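Local coordinates for zinc finger (CCCH type) motif-containing protein (Toxoplasma gondii, PDB 7NH2), which probably reads N6-methyladenosine in mRNA, this chain being its YTH domain with a methylated purine bound in the recognition pocket, at residues 36-41 and 96-101; 55-60 and 71-76; 18-23 and 61-66. All coordinates share one frame; numbering follows the deposited sequence.

Interaction 1: residues 36-41 and 96-101. With OYK (~{N},9-dimethylpurin-6-amine), chain C.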
loop_
_atom_site.group_PDB
_atom_site.type_symbol
_atom_site.label_atom_id
_atom_site.label_comp_id
_atom_site.label_asym_id
_atom_site.label_seq_id
_atom_site.Cartn_x
_atom_site.Cartn_y
_atom_site.Cartn_z
ATOM N N TRP A 36 -4.144 -8.068 2.612
ATOM C CA TRP A 36 -3.873 -6.897 3.435
ATOM C C TRP A 36 -5.098 -6.603 4.291
ATOM O O TRP A 36 -6.190 -7.129 4.051
ATOM C CB TRP A 36 -3.476 -5.668 2.584
ATOM C CG TRP A 36 -2.858 -4.568 3.421
ATOM C CD1 TRP A 36 -3.370 -3.328 3.655
ATOM C CD2 TRP A 36 -1.635 -4.647 4.159
ATOM N NE1 TRP A 36 -2.530 -2.618 4.495
ATOM C CE2 TRP A 36 -1.455 -3.407 4.810
ATOM C CE3 TRP A 36 -0.660 -5.641 4.310
ATOM C CZ2 TRP A 36 -0.350 -3.143 5.613
ATOM C CZ3 TRP A 36 0.437 -5.379 5.114
ATOM C CH2 TRP A 36 0.580 -4.140 5.749
ATOM N N ALA A 37 -4.901 -5.777 5.315
ATOM C CA ALA A 37 -6.000 -5.156 6.043
ATOM C C ALA A 37 -5.510 -3.808 6.542
ATOM O O ALA A 37 -4.309 -3.593 6.700
ATOM C CB ALA A 37 -6.497 -6.016 7.214
ATOM N N THR A 38 -6.449 -2.889 6.770
ATOM C CA THR A 38 -6.105 -1.549 7.224
ATOM C C THR A 38 -7.101 -1.130 8.304
ATOM O O THR A 38 -8.001 -1.894 8.674
ATOM C CB THR A 38 -6.010 -0.587 6.025
ATOM O OG1 THR A 38 -5.535 0.687 6.465
ATOM C CG2 THR A 38 -7.358 -0.433 5.323
ATOM N N SER A 39 -6.918 0.079 8.837
ATOM C CA SER A 39 -7.827 0.609 9.845
ATOM C C SER A 39 -9.249 0.658 9.296
ATOM O O SER A 39 -9.479 0.640 8.086
ATOM C CB SER A 39 -7.413 2.026 10.234
ATOM O OG SER A 39 -7.716 2.906 9.159
ATOM N N LYS A 40 -10.216 0.741 10.213
ATOM C CA LYS A 40 -11.611 0.726 9.787
ATOM C C LYS A 40 -11.937 1.921 8.894
ATOM O O LYS A 40 -12.655 1.779 7.896
ATOM C CB LYS A 40 -12.531 0.640 11.006
ATOM C CG LYS A 40 -12.709 -0.797 11.494
ATOM C CD LYS A 40 -13.040 -0.868 12.978
ATOM C CE LYS A 40 -12.734 -2.251 13.546
ATOM N NZ LYS A 40 -13.805 -2.741 14.462
ATOM N N GLY A 41 -11.381 3.094 9.200
ATOM C CA GLY A 41 -11.622 4.251 8.350
ATOM C C GLY A 41 -10.980 4.110 6.981
ATOM O O GLY A 41 -11.592 4.442 5.959
ATOM N N SER A 96 -11.776 -5.893 7.869
ATOM C CA SER A 96 -11.582 -7.261 7.413
ATOM C C SER A 96 -10.511 -7.327 6.323
ATOM O O SER A 96 -10.200 -6.341 5.646
ATOM C CB SER A 96 -12.890 -7.853 6.890
ATOM O OG SER A 96 -13.817 -8.017 7.956
ATOM N N ASN A 97 -9.962 -8.522 6.148
ATOM C CA ASN A 97 -8.888 -8.723 5.187
ATOM C C ASN A 97 -9.410 -8.668 3.754
ATOM O O ASN A 97 -10.548 -9.063 3.467
ATOM C CB ASN A 97 -8.231 -10.074 5.450
ATOM C CG ASN A 97 -7.614 -10.132 6.829
ATOM O OD1 ASN A 97 -7.157 -9.122 7.341
ATOM N ND2 ASN A 97 -7.608 -11.310 7.450
ATOM N N PHE A 98 -8.566 -8.169 2.844
ATOM C CA PHE A 98 -8.883 -8.185 1.422
ATOM C C PHE A 98 -7.688 -8.691 0.621
ATOM O O PHE A 98 -6.541 -8.661 1.071
ATOM C CB PHE A 98 -9.365 -6.819 0.921
ATOM C CG PHE A 98 -8.418 -5.682 1.203
ATOM C CD1 PHE A 98 -8.524 -4.944 2.362
ATOM C CD2 PHE A 98 -7.445 -5.343 0.285
ATOM C CE1 PHE A 98 -7.666 -3.882 2.611
ATOM C CE2 PHE A 98 -6.586 -4.287 0.525
ATOM C CZ PHE A 98 -6.694 -3.557 1.676
ATOM N N ARG A 99 -7.955 -9.169 -0.587
ATOM C CA ARG A 99 -6.882 -9.672 -1.425
ATOM C C ARG A 99 -6.101 -8.546 -2.094
ATOM O O ARG A 99 -6.666 -7.528 -2.518
ATOM C CB ARG A 99 -7.424 -10.631 -2.481
ATOM C CG ARG A 99 -8.005 -11.899 -1.885
ATOM C CD ARG A 99 -8.443 -12.874 -2.965
ATOM N NE ARG A 99 -9.031 -14.088 -2.392
ATOM C CZ ARG A 99 -8.333 -15.107 -1.898
ATOM N NH1 ARG A 99 -7.009 -15.076 -1.890
ATOM N NH2 ARG A 99 -8.966 -16.165 -1.405
ATOM N N VAL A 100 -4.785 -8.730 -2.166
ATOM C CA VAL A 100 -3.882 -7.821 -2.863
ATOM C C VAL A 100 -2.935 -8.661 -3.701
ATOM O O VAL A 100 -2.484 -9.725 -3.264
ATOM C CB VAL A 100 -3.079 -6.948 -1.877
ATOM C CG1 VAL A 100 -2.040 -6.096 -2.607
ATOM C CG2 VAL A 100 -4.017 -6.069 -1.082
ATOM N N MET A 101 -2.652 -8.199 -4.912
ATOM C CA MET A 101 -1.660 -8.812 -5.780
ATOM C C MET A 101 -0.483 -7.850 -5.824
ATOM O O MET A 101 -0.610 -6.740 -6.347
ATOM C CB MET A 101 -2.236 -9.000 -7.182
ATOM C CG MET A 101 -1.215 -9.468 -8.206
ATOM S SD MET A 101 -1.955 -9.774 -9.828
ATOM C CE MET A 101 -2.626 -8.167 -10.241
HETATM N N12 OYK C . -1.837 -2.139 12.140
HETATM C C01 OYK C . -2.824 0.837 11.977
HETATM C C03 OYK C . -3.159 0.010 9.664
HETATM C C05 OYK C . -2.334 -1.442 11.080
HETATM C C06 OYK C . -2.451 -2.056 9.858
HETATM C C07 OYK C . -2.049 -3.407 9.761
HETATM C C09 OYK C . -1.933 -5.518 8.353
HETATM C C11 OYK C . -1.467 -3.401 12.013
HETATM N N02 OYK C . -2.781 -0.164 10.925
HETATM N N04 OYK C . -2.973 -1.129 8.994
HETATM N N08 OYK C . -2.174 -4.093 8.498
HETATM N N10 OYK C . -1.576 -4.024 10.841
HETATM O O HOH W 1 -9.146 -3.780 5.896
#

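Interaction 2: residues 55-60 and 71-76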
loop_
_atom_site.group_PDB
_atom_site.type_symbol
_atom_site.label_atom_id
_atom_site.label_comp_id
_atom_site.label_asym_id
_atom_site.label_seq_id
_atom_site.Cartn_x
_atom_site.Cartn_y
_atom_site.Cartn_z
ATOM N N HIS A 55 -8.657 0.474 -11.170
ATOM C CA HIS A 55 -7.499 -0.080 -10.465
ATOM C C HIS A 55 -7.192 0.755 -9.236
ATOM O O HIS A 55 -6.948 1.958 -9.341
ATOM C CB HIS A 55 -6.246 -0.123 -11.356
ATOM C CG HIS A 55 -6.469 -0.809 -12.668
ATOM N ND1 HIS A 55 -6.459 -2.179 -12.794
ATOM C CD2 HIS A 55 -6.745 -0.315 -13.899
ATOM C CE1 HIS A 55 -6.709 -2.505 -14.050
ATOM N NE2 HIS A 55 -6.885 -1.391 -14.740
ATOM N N VAL A 56 -7.134 0.099 -8.084
ATOM C CA VAL A 56 -6.696 0.734 -6.848
ATOM C C VAL A 56 -5.327 0.169 -6.520
ATOM O O VAL A 56 -5.182 -1.038 -6.269
ATOM C CB VAL A 56 -7.689 0.504 -5.706
ATOM C CG1 VAL A 56 -7.102 0.990 -4.377
ATOM C CG2 VAL A 56 -8.990 1.226 -6.002
ATOM N N LEU A 57 -4.312 1.033 -6.572
ATOM C CA LEU A 57 -2.933 0.640 -6.333
ATOM C C LEU A 57 -2.526 1.029 -4.921
ATOM O O LEU A 57 -2.854 2.121 -4.445
ATOM C CB LEU A 57 -1.987 1.287 -7.345
ATOM C CG LEU A 57 -2.062 0.837 -8.809
ATOM C CD1 LEU A 57 -2.156 -0.688 -8.916
ATOM C CD2 LEU A 57 -3.210 1.510 -9.547
ATOM N N LEU A 58 -1.817 0.124 -4.254
ATOM C CA LEU A 58 -1.363 0.303 -2.882
ATOM C C LEU A 58 0.155 0.334 -2.912
ATOM O O LEU A 58 0.792 -0.588 -3.431
ATOM C CB LEU A 58 -1.864 -0.865 -2.030
ATOM C CG LEU A 58 -3.386 -1.061 -2.041
ATOM C CD1 LEU A 58 -3.739 -2.238 -1.146
ATOM C CD2 LEU A 58 -4.093 0.193 -1.569
ATOM N N LEU A 59 0.737 1.398 -2.385
ATOM C CA LEU A 59 2.180 1.599 -2.444
ATOM C C LEU A 59 2.696 1.405 -1.029
ATOM O O LEU A 59 2.396 2.218 -0.149
ATOM C CB LEU A 59 2.470 3.010 -2.939
ATOM C CG LEU A 59 2.301 3.219 -4.463
ATOM C CD1 LEU A 59 0.851 3.040 -4.987
ATOM C CD2 LEU A 59 2.835 4.601 -4.836
ATOM N N PHE A 60 3.428 0.312 -0.805
ATOM C CA PHE A 60 3.739 -0.166 0.541
ATOM C C PHE A 60 5.024 0.451 1.068
ATOM O O PHE A 60 6.066 0.404 0.399
ATOM C CB PHE A 60 3.880 -1.691 0.537
ATOM C CG PHE A 60 2.578 -2.416 0.380
ATOM C CD1 PHE A 60 1.802 -2.721 1.494
ATOM C CD2 PHE A 60 2.125 -2.786 -0.869
ATOM C CE1 PHE A 60 0.593 -3.384 1.356
ATOM C CE2 PHE A 60 0.921 -3.462 -1.014
ATOM C CZ PHE A 60 0.155 -3.757 0.111
ATOM N N PHE A 71 4.646 -2.272 -4.688
ATOM C CA PHE A 71 3.265 -1.854 -4.862
ATOM C C PHE A 71 2.432 -3.027 -5.345
ATOM O O PHE A 71 2.953 -4.002 -5.902
ATOM C CB PHE A 71 3.124 -0.639 -5.794
ATOM C CG PHE A 71 3.401 -0.933 -7.254
ATOM C CD1 PHE A 71 4.694 -0.936 -7.747
ATOM C CD2 PHE A 71 2.352 -1.156 -8.135
ATOM C CE1 PHE A 71 4.936 -1.193 -9.100
ATOM C CE2 PHE A 71 2.592 -1.410 -9.473
ATOM C CZ PHE A 71 3.876 -1.436 -9.955
ATOM N N GLY A 72 1.124 -2.932 -5.103
ATOM C CA GLY A 72 0.215 -3.988 -5.497
ATOM C C GLY A 72 -1.128 -3.417 -5.896
ATOM O O GLY A 72 -1.385 -2.220 -5.758
ATOM N N ARG A 73 -1.981 -4.294 -6.415
ATOM C CA ARG A 73 -3.343 -3.954 -6.789
ATOM C C ARG A 73 -4.312 -4.565 -5.781
ATOM O O ARG A 73 -4.221 -5.762 -5.466
ATOM C CB ARG A 73 -3.654 -4.474 -8.197
ATOM C CG ARG A 73 -5.014 -4.016 -8.720
ATOM C CD ARG A 73 -5.278 -4.576 -10.104
ATOM N NE ARG A 73 -6.548 -4.114 -10.655
ATOM C CZ ARG A 73 -7.740 -4.638 -10.390
ATOM N NH1 ARG A 73 -7.876 -5.665 -9.542
ATOM N NH2 ARG A 73 -8.812 -4.119 -10.980
ATOM N N MET A 74 -5.230 -3.747 -5.275
ATOM C CA MET A 74 -6.333 -4.255 -4.472
ATOM C C MET A 74 -7.257 -5.092 -5.349
ATOM O O MET A 74 -7.759 -4.608 -6.369
ATOM C CB MET A 74 -7.089 -3.079 -3.873
ATOM C CG MET A 74 -8.223 -3.476 -2.937
ATOM S SD MET A 74 -8.987 -2.003 -2.257
ATOM C CE MET A 74 -10.243 -2.703 -1.174
ATOM N N MET A 75 -7.466 -6.354 -4.974
ATOM C CA MET A 75 -8.163 -7.299 -5.842
ATOM C C MET A 75 -9.595 -7.582 -5.417
ATOM O O MET A 75 -10.394 -8.031 -6.255
ATOM C CB MET A 75 -7.398 -8.627 -5.922
ATOM C CG MET A 75 -5.957 -8.502 -6.383
ATOM S SD MET A 75 -5.766 -7.900 -8.077
ATOM C CE MET A 75 -6.494 -9.228 -9.011
ATOM N N SER A 76 -9.938 -7.323 -4.160
ATOM C CA SER A 76 -11.248 -7.685 -3.643
ATOM C C SER A 76 -11.564 -6.745 -2.495
ATOM O O SER A 76 -10.695 -6.019 -2.010
ATOM C CB SER A 76 -11.253 -9.140 -3.149
ATOM O OG SER A 76 -10.661 -9.235 -1.857
HETATM O O HOH W 2 -8.429 -2.414 -7.995
#

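Interaction 3: residues 18-23 and 61-66. With OYK (~{N},9-dimethylpurin-6-amine), chain C.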
loop_
_atom_site.group_PDB
_atom_site.type_symbol
_atom_site.label_atom_id
_atom_site.label_comp_id
_atom_site.label_asym_id
_atom_site.label_seq_id
_atom_site.Cartn_x
_atom_site.Cartn_y
_atom_site.Cartn_z
ATOM N N ILE A 18 -0.862 5.368 -0.373
ATOM C CA ILE A 18 0.247 4.930 0.463
ATOM C C ILE A 18 -0.292 4.022 1.554
ATOM O O ILE A 18 -1.289 4.342 2.211
ATOM C CB ILE A 18 0.956 6.138 1.093
ATOM C CG1 ILE A 18 1.416 7.125 0.018
ATOM C CG2 ILE A 18 2.127 5.671 1.970
ATOM C CD1 ILE A 18 2.311 6.515 -1.024
ATOM N N ILE A 19 0.374 2.889 1.761
ATOM C CA ILE A 19 0.088 1.995 2.872
ATOM C C ILE A 19 1.320 1.935 3.752
ATOM O O ILE A 19 2.431 1.698 3.261
ATOM C CB ILE A 19 -0.251 0.591 2.348
ATOM C CG1 ILE A 19 -1.585 0.631 1.586
ATOM C CG2 ILE A 19 -0.241 -0.422 3.489
ATOM C CD1 ILE A 19 -2.790 0.983 2.441
ATOM N N LYS A 20 1.136 2.192 5.039
ATOM C CA LYS A 20 2.229 2.064 5.983
ATOM C C LYS A 20 2.106 0.739 6.720
ATOM O O LYS A 20 1.006 0.295 7.063
ATOM C CB LYS A 20 2.230 3.212 6.993
ATOM C CG LYS A 20 2.437 4.595 6.380
ATOM C CD LYS A 20 3.743 4.721 5.590
ATOM C CE LYS A 20 4.962 4.732 6.511
ATOM N NZ LYS A 20 6.207 5.184 5.809
ATOM N N SER A 21 3.245 0.122 6.986
ATOM C CA SER A 21 3.304 -1.120 7.736
ATOM C C SER A 21 4.169 -0.889 8.965
ATOM O O SER A 21 5.279 -0.365 8.848
ATOM C CB SER A 21 3.933 -2.186 6.867
ATOM O OG SER A 21 4.066 -3.388 7.600
ATOM N N ASN A 22 3.658 -1.261 10.138
ATOM C CA ASN A 22 4.397 -1.018 11.372
ATOM C C ASN A 22 5.371 -2.133 11.719
ATOM O O ASN A 22 6.287 -1.907 12.514
ATOM C CB ASN A 22 3.443 -0.879 12.558
ATOM C CG ASN A 22 2.341 0.124 12.324
ATOM O OD1 ASN A 22 2.574 1.330 12.299
ATOM N ND2 ASN A 22 1.120 -0.375 12.168
ATOM N N ARG A 23 5.179 -3.333 11.185
ATOM C CA ARG A 23 6.095 -4.439 11.428
ATOM C C ARG A 23 6.382 -5.116 10.098
ATOM O O ARG A 23 5.476 -5.285 9.276
ATOM C CB ARG A 23 5.543 -5.460 12.474
ATOM C CG ARG A 23 4.053 -5.698 12.413
ATOM C CD ARG A 23 3.455 -6.498 13.602
ATOM N NE ARG A 23 4.364 -7.464 14.212
ATOM C CZ ARG A 23 4.146 -8.101 15.365
ATOM N NH1 ARG A 23 3.039 -7.900 16.072
ATOM N NH2 ARG A 23 5.043 -8.960 15.803
ATOM N N SER A 61 4.957 1.003 2.279
ATOM C CA SER A 61 6.116 1.642 2.891
ATOM C C SER A 61 6.159 1.281 4.368
ATOM O O SER A 61 5.304 1.713 5.149
ATOM C CB SER A 61 6.065 3.152 2.698
ATOM O OG SER A 61 7.075 3.786 3.494
ATOM N N ALA A 62 7.168 0.513 4.760
ATOM C CA ALA A 62 7.353 0.176 6.165
ATOM C C ALA A 62 7.694 1.424 6.986
ATOM O O ALA A 62 8.513 2.251 6.573
ATOM C CB ALA A 62 8.483 -0.847 6.292
ATOM N N ASN A 63 7.049 1.528 8.164
ATOM C CA ASN A 63 7.295 2.584 9.154
ATOM C C ASN A 63 8.777 2.797 9.405
ATOM O O ASN A 63 9.245 3.934 9.546
ATOM C CB ASN A 63 6.695 2.154 10.502
ATOM C CG ASN A 63 5.199 2.333 10.572
ATOM O OD1 ASN A 63 4.530 2.499 9.554
ATOM N ND2 ASN A 63 4.659 2.295 11.787
ATOM N N GLU A 64 9.518 1.713 9.524
ATOM C CA GLU A 64 10.906 1.802 9.934
ATOM C C GLU A 64 11.848 2.075 8.775
ATOM O O GLU A 64 13.055 2.220 8.997
ATOM C CB GLU A 64 11.275 0.517 10.668
ATOM C CG GLU A 64 10.504 0.395 11.978
ATOM C CD GLU A 64 10.169 -1.033 12.349
ATOM O OE1 GLU A 64 9.633 -1.767 11.487
ATOM O OE2 GLU A 64 10.433 -1.413 13.509
ATOM N N SER A 65 11.332 2.180 7.560
ATOM C CA SER A 65 12.160 2.290 6.378
ATOM C C SER A 65 12.151 3.733 5.904
ATOM O O SER A 65 11.366 4.569 6.362
ATOM C CB SER A 65 11.652 1.349 5.276
ATOM O OG SER A 65 10.514 1.892 4.634
ATOM N N GLY A 66 13.054 4.027 4.999
ATOM C CA GLY A 66 13.024 5.338 4.412
ATOM C C GLY A 66 12.479 5.269 3.005
ATOM O O GLY A 66 12.954 6.001 2.146
HETATM N N12 OYK C . -1.837 -2.139 12.140
HETATM C C01 OYK C . -2.824 0.837 11.977
HETATM C C03 OYK C . -3.159 0.010 9.664
HETATM C C05 OYK C . -2.334 -1.442 11.080
HETATM C C06 OYK C . -2.451 -2.056 9.858
HETATM C C07 OYK C . -2.049 -3.407 9.761
HETATM C C09 OYK C . -1.933 -5.518 8.353
HETATM C C11 OYK C . -1.467 -3.401 12.013
HETATM N N02 OYK C . -2.781 -0.164 10.925
HETATM N N04 OYK C . -2.973 -1.129 8.994
HETATM N N08 OYK C . -2.174 -4.093 8.498
HETATM N N10 OYK C . -1.576 -4.024 10.841
HETATM O O HOH W 3 8.044 -0.735 9.619
#

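Interaction 1: residues 36-41 and 96-101
The carbonyl oxygen Trp36 O is gripped by two groups of the other segment: Phe98 N donates to it at 2.9 Å with a nearly straight N-H (169°), and the alpha C-H of Asn97 CA approaches it at 3.3 Å. The same oxygen lies over the rim of one face of the Phe98 ring. Trp36 N returns a 2.9 Å bond to Phe98 O, giving an antiparallel hydrogen-bonded pair at the edge strand of the sheet. Beyond it the segments diverge, and a water accepts from Thr38 N and donates to Ser96 O. The Trp36 and Phe98 side chains leave the sheet side by side, with Phe98 CZ at the indole edge, 3.9 Å from Trp36 CD1. Val100 CG2 packs on Trp36 CB. With CG anti to its own nitrogen (chi1 -165°), Trp36 carries its indole away from the partner strand and under the methylamino group of the ligand. The nitrogen N08 of that group lies over one indole face, 3.5 Å from Trp36 CZ2, and the methyl carbon C09 is 3.9 Å from Trp36 CH2. Trp87, whose ring meets that of Trp36, donates its indole N-H to Asn97 OD1, which also accepts from Gln91, while Asn97 ND2 binds Leu82 O. N08 donates to Ala37 O at 2.8 Å, a weak bond because its N-H is bent to 127°. An amine with one methyl group still has one hydrogen for Ala37 O and sets an apolar methyl on the aromatic face, consistent with recognition of N6-methyladenine by the aromatic cage of YTH domains.

Interaction 2: residues 55-60 and 71-76
Strands 55-60 and 71-74 run antiparallel, their axes 4.6 Å apart at closest approach, with Leu58 and Gly72 as a hydrogen-bonded pair flanked by the non-hydrogen-bonded pairs Leu57-Arg73 and Leu59-Phe71. Leu58 N reaches Gly72 O at 2.8 Å and Gly72 N returns to Leu58 O, while Met74 N extends the pairing to Val56 O. On the face bearing Leu57, the fully extended chain of Arg73 runs along the neighbouring strand until Arg73 NE donates to His55 ND1 at 2.9 Å, nearly straight at 166°. The bond lies close to the planes of both groups, although these planes stand 76° apart. An acceptor ND1 is consistent with a neutral imidazole protonated at NE2. Asp54 O takes a bond from Arg73 NH2, and Met75 SD a weak one from Arg73 NH1, so the guanidinium is fixed in rotation. A water over its face links Val56 N to Met74 O. Farther along, the Leu59 and Phe71 side chains pass at a slant, Leu59 CG 4.2 Å from Phe71 CB; both continue onto helix 137-148. On the face bearing Leu58, Val56 CB and Met74 CB lie 4.1 Å apart, their side chains aligned against helix 40-52. The Phe60 ring sets its edge beside Gly72 N, stacks on Trp102 and meets Trp36 edge-to-face. This is a beta hairpin in the middle of the mixed sheet of a YTH domain, a PUA-clan fold, with helices packed on both faces.

Interaction 3: residues 18-23 and 61-66
Lys20 NZ donates to Ser61 OG at 2.8 Å, the polar end of a side chain folded back over the neighbouring strand. Successive bends at chi2 and chi3 curl the chain so that Lys20 CE passes 3.3 Å from Ser61 O before the ammonium reaches the hydroxyl. Ser61 OG also bonds Gly67 O, so the serine joins the lysine to the start of the next strand. On the same side Lys20 CB faces Asn63 OD1 at 3.5 Å, the two side chains slanting past each other. The Asn22 and Asn63 amides meet with their planes 83° apart, but their polar atoms lie too close for the bond to be trusted. Asn22 ND2 lies 3.4 Å from N12 of the purine. Beneath these side chains the strands pair in parallel: Ser61 N binds Ile19 O, Ser21 N binds Ser61 O from above the carbonyl plane at 3.2 Å, and Asn63 N binds Ser21 O at 2.7 Å, almost straight (175°). A water donates to Ser21 O and Glu64 OE1 and accepts from Glu64 N, tying the strand end to the loop. That loop is a type I turn from Ala62 to Ser65, in which Ala62 O accepts from both Ser65 N and Ser65 OG. Farther out, Gln69 bonds Ala62 N and Ser65 OG, while Asp131 bonds Lys20 N. The arrangement is the one parallel strand pair of the YTH-domain sheet, its C-terminal end bordering the methyladenine pocket.

From the N terminus, strand 12-21 leads into helix 24-33, then segment 36-41 and helix 40-52, before the chain returns along strand 53-62. Interaction 3 closes this first loop, joining 18-23 to 61-66 as the sheet's one parallel pairing. Interaction 2 closes a short hairpin, 55-60 with 71-76, and lies wholly within the longer loop that interaction 1 completes when 96-101 returns to 36-41. Interaction 3 crosses both others, because 18-23 precedes both of them while 61-66 falls between the two segments of each. Strand 67-74 pairs with 98-109, so the contacts tie the sheet together from strand 35-36 to strand 12-21, with the purine touched by interactions 1 and 3.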